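Local coordinates for protein putative aldolase (Bacteroides vulgatus ATCC 8482, PDB 3DXI) that is of unknown function but is a putative aldolase built on an HMGL-like TIM barrel of eight parallel strands, at residues Asn253-Thr256 and Thr257-Leu261; Tyr273-Ser276 and Gly277-Ile281. One frame throughout, in Å; residues are numbered along the deposited sequence.

Contact 1. Residues Asn253-Thr256 and Thr257-Leu261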
# COMPACT_ATOMS: atom_id res chain seq x y z
N ASN A 253 11.26 16.17 7.09
CA ASN A 253 10.79 17.50 7.42
C ASN A 253 9.64 17.96 6.54
O ASN A 253 8.71 18.60 7.02
CB ASN A 253 11.93 18.53 7.34
CG ASN A 253 12.99 18.31 8.40
OD1 ASN A 253 12.72 17.74 9.46
ND2 ASN A 253 14.21 18.76 8.12
N ILE A 254 9.68 17.63 5.25
CA ILE A 254 8.61 18.05 4.37
C ILE A 254 7.34 17.25 4.66
O ILE A 254 6.23 17.75 4.48
CB ILE A 254 9.02 17.95 2.86
CG1 ILE A 254 7.99 18.68 2.00
CG2 ILE A 254 9.13 16.49 2.43
CD1 ILE A 254 7.83 20.16 2.35
N ILE A 255 7.50 16.02 5.14
CA ILE A 255 6.35 15.21 5.50
C ILE A 255 5.69 15.89 6.70
O ILE A 255 4.47 16.04 6.75
CB ILE A 255 6.77 13.77 5.91
CG1 ILE A 255 7.15 12.96 4.67
CG2 ILE A 255 5.64 13.10 6.70
CD1 ILE A 255 7.70 11.59 4.98
N THR A 256 6.51 16.30 7.66
CA THR A 256 6.02 16.97 8.86
C THR A 256 5.27 18.25 8.50
O THR A 256 4.26 18.58 9.12
CB THR A 256 7.17 17.32 9.82
OG1 THR A 256 7.76 16.12 10.32
CG2 THR A 256 6.65 18.15 11.00
N THR A 257 5.76 18.98 7.50
CA THR A 257 5.11 20.21 7.07
C THR A 257 3.65 19.93 6.68
O THR A 257 2.75 20.69 7.04
CB THR A 257 5.84 20.83 5.85
OG1 THR A 257 7.16 21.22 6.22
CG2 THR A 257 5.09 22.07 5.35
N PHE A 258 3.43 18.83 5.96
CA PHE A 258 2.10 18.46 5.49
C PHE A 258 1.28 17.61 6.45
O PHE A 258 0.14 17.26 6.15
CB PHE A 258 2.23 17.73 4.14
CG PHE A 258 2.50 18.66 2.99
CD1 PHE A 258 1.45 19.31 2.34
CD2 PHE A 258 3.80 18.91 2.56
CE1 PHE A 258 1.69 20.20 1.29
CE2 PHE A 258 4.05 19.80 1.51
CZ PHE A 258 3.00 20.44 0.88
N THR A 259 1.85 17.30 7.62
CA THR A 259 1.16 16.46 8.59
C THR A 259 -0.08 17.10 9.23
O THR A 259 -1.06 16.40 9.50
CB THR A 259 2.16 15.96 9.66
OG1 THR A 259 3.03 14.99 9.04
CG2 THR A 259 1.44 15.29 10.83
N PRO A 260 -0.07 18.41 9.50
CA PRO A 260 -1.28 18.98 10.10
C PRO A 260 -2.48 18.83 9.15
O PRO A 260 -3.59 18.52 9.58
CB PRO A 260 -0.90 20.45 10.32
CG PRO A 260 0.54 20.34 10.70
CD PRO A 260 1.08 19.33 9.69
N LEU A 261 -2.25 19.04 7.86
CA LEU A 261 -3.32 18.89 6.87
C LEU A 261 -3.77 17.44 6.75
O LEU A 261 -4.96 17.16 6.58
CB LEU A 261 -2.86 19.42 5.52
CG LEU A 261 -2.82 20.95 5.44
CD1 LEU A 261 -2.06 21.38 4.19
CD2 LEU A 261 -4.24 21.50 5.44

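Contact 2. Residues Tyr273-Ser276 and Gly277-Ile281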
# COMPACT_ATOMS: atom_id res chain seq x y z
N TYR A 273 -13.22 3.19 -1.09
CA TYR A 273 -12.26 3.49 -2.14
C TYR A 273 -11.60 2.23 -2.69
O TYR A 273 -11.17 2.21 -3.84
CB TYR A 273 -11.20 4.49 -1.66
CG TYR A 273 -11.78 5.85 -1.37
CD1 TYR A 273 -12.77 6.39 -2.19
CD2 TYR A 273 -11.33 6.62 -0.29
CE1 TYR A 273 -13.31 7.65 -1.94
CE2 TYR A 273 -11.87 7.89 -0.04
CZ TYR A 273 -12.86 8.39 -0.87
OH TYR A 273 -13.39 9.64 -0.65
N MSE A 274 -11.52 1.19 -1.88
CA MSE A 274 -10.94 -0.07 -2.36
C MSE A 274 -11.94 -0.64 -3.37
O MSE A 274 -11.55 -1.16 -4.42
CB MSE A 274 -10.76 -1.07 -1.22
CG MSE A 274 -9.61 -0.76 -0.28
SE MSE A 274 -9.65 -1.81 1.34
CE MSE A 274 -8.71 -0.61 2.53
N LEU A 275 -13.22 -0.57 -3.02
CA LEU A 275 -14.28 -1.09 -3.88
C LEU A 275 -14.33 -0.35 -5.21
O LEU A 275 -14.46 -0.97 -6.26
CB LEU A 275 -15.64 -0.99 -3.17
CG LEU A 275 -15.88 -1.99 -2.04
CD1 LEU A 275 -17.09 -1.59 -1.22
CD2 LEU A 275 -16.06 -3.38 -2.63
N SER A 276 -14.21 0.97 -5.17
CA SER A 276 -14.24 1.75 -6.41
C SER A 276 -13.02 1.44 -7.26
O SER A 276 -13.11 1.37 -8.49
CB SER A 276 -14.30 3.26 -6.11
OG SER A 276 -13.13 3.73 -5.45
N GLY A 277 -11.88 1.25 -6.62
CA GLY A 277 -10.66 0.94 -7.36
C GLY A 277 -10.71 -0.40 -8.08
O GLY A 277 -10.47 -0.46 -9.28
N ALA A 278 -11.02 -1.46 -7.34
CA ALA A 278 -11.07 -2.81 -7.91
C ALA A 278 -12.17 -3.00 -8.95
O ALA A 278 -12.07 -3.89 -9.80
CB ALA A 278 -11.24 -3.84 -6.79
N ASN A 279 -13.20 -2.17 -8.90
CA ASN A 279 -14.31 -2.29 -9.84
C ASN A 279 -14.38 -1.12 -10.83
O ASN A 279 -15.39 -0.89 -11.49
CB ASN A 279 -15.61 -2.44 -9.05
CG ASN A 279 -15.65 -3.75 -8.28
OD1 ASN A 279 -15.92 -4.80 -8.84
ND2 ASN A 279 -15.37 -3.68 -6.98
N ASN A 280 -13.28 -0.38 -10.93
CA ASN A 280 -13.19 0.76 -11.83
C ASN A 280 -14.43 1.65 -11.79
O ASN A 280 -15.11 1.83 -12.80
CB ASN A 280 -12.93 0.28 -13.25
CG ASN A 280 -11.68 -0.57 -13.34
OD1 ASN A 280 -10.66 -0.26 -12.73
ND2 ASN A 280 -11.76 -1.65 -14.11
N ILE A 281 -14.70 2.20 -10.62
CA ILE A 281 -15.82 3.10 -10.40
C ILE A 281 -15.19 4.37 -9.84
O ILE A 281 -14.34 4.30 -8.95
CB ILE A 281 -16.79 2.56 -9.34
CG1 ILE A 281 -17.30 1.18 -9.74
CG2 ILE A 281 -17.97 3.52 -9.17
CD1 ILE A 281 -18.27 0.59 -8.74
O HOH W 1 -11.94 4.63 -7.75

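Contact 1. Residues Asn253-Thr256 and Thr257-Leu261
I254 and F258, one helical turn apart on helix 248-265, run side by side and point the same way, toward helix 23-34. From CB outward, F258 first meets I255 O, which lies 3.8 Å from its CB. CD2 then comes within 3.3 Å of I254 O, which sits at the ring edge, in its plane. Further out, CE2 meets I254 CD1 at 3.9 Å, an apolar touch made possible because I254 CG1 swings anti to the backbone N (chi1 -168°) and carries CD1 over to the ring. Beyond the helix, both side chains pack on I219, while I25 and Y29 of helix 23-34 cover F258.

On another side of the helix, T259 OG1 donates to I255 O at 2.9 Å, arriving from above the carbonyl plane. I255 packs on L271 of the second subunit. The backbone is kinked here: P260 has no N-H to give, its CD lies 3.3 Å from T256 O, and T259 N bonds to that same oxygen at 3.1 Å. F258 N makes weak bonds to both I254 O and I255 O. The chemistry implies a helix whose regular ladder falters at the proline, with a threonine hydroxyl supplying one extra bond to the disturbed turn.

Contact 2. Residues Tyr273-Ser276 and Gly277-Ile281
N279 folds its side chain back over the last turn of helix 271-278, CB lying 3.4 Å from L275 O and ND2 closing on the same oxygen at 2.9 Å. The helix ends here in a Schellman motif: I281 N reaches back to S276 O at 2.8 Å, N280 N bonds to G277 O, and N280 takes the positive phi (44°) that turns the chain away. The two bonds to L275 O differ in kind. ND2 approaches in the carbonyl plane, on a lone pair, with the oxygen close to the plane of the N279 amide; the backbone N of N279 comes in tilted from the carbonyl plane. The ND2 bond fixes the rotation of the amide, while L275 O is gripped by two donors of the same residue at the helix end, where K240 of the second subunit packs on N279.

S276 uses its hydroxyl differently. With OG set between its own N and carbonyl carbon (chi1 65°), it donates to Y273 O at 3.0 Å from above the carbonyl plane, on the same face as G277 N. I281 turns its CB back toward this turn, and V286 of helix 283-290 packs on both S276 and I281. A water lies 2.7 Å from both S276 OG and I281 O, bridging the hydroxyl to that carbonyl.

How the contacts relate
Going from the N terminus, the chain first winds through the eight-stranded barrel, then enters helix 248-265, where contact 1 forms within one continuous stretch. Contact 2 follows on the next helix, 271-278, and runs over its C-terminal end into the turn before helix 283-290. The two are in series: contact 1 closes before contact 2 opens, with no nesting or crossing, and neither closes a long loop. Their centres are 28 Å apart and their nearest atoms about 13 Å, so they do not touch. Contact 1 lies where helix 248-265 packs on helix 23-34; contact 2 joins helix 271-278 to helices 283-290 and 297-302. Both meet the second subunit.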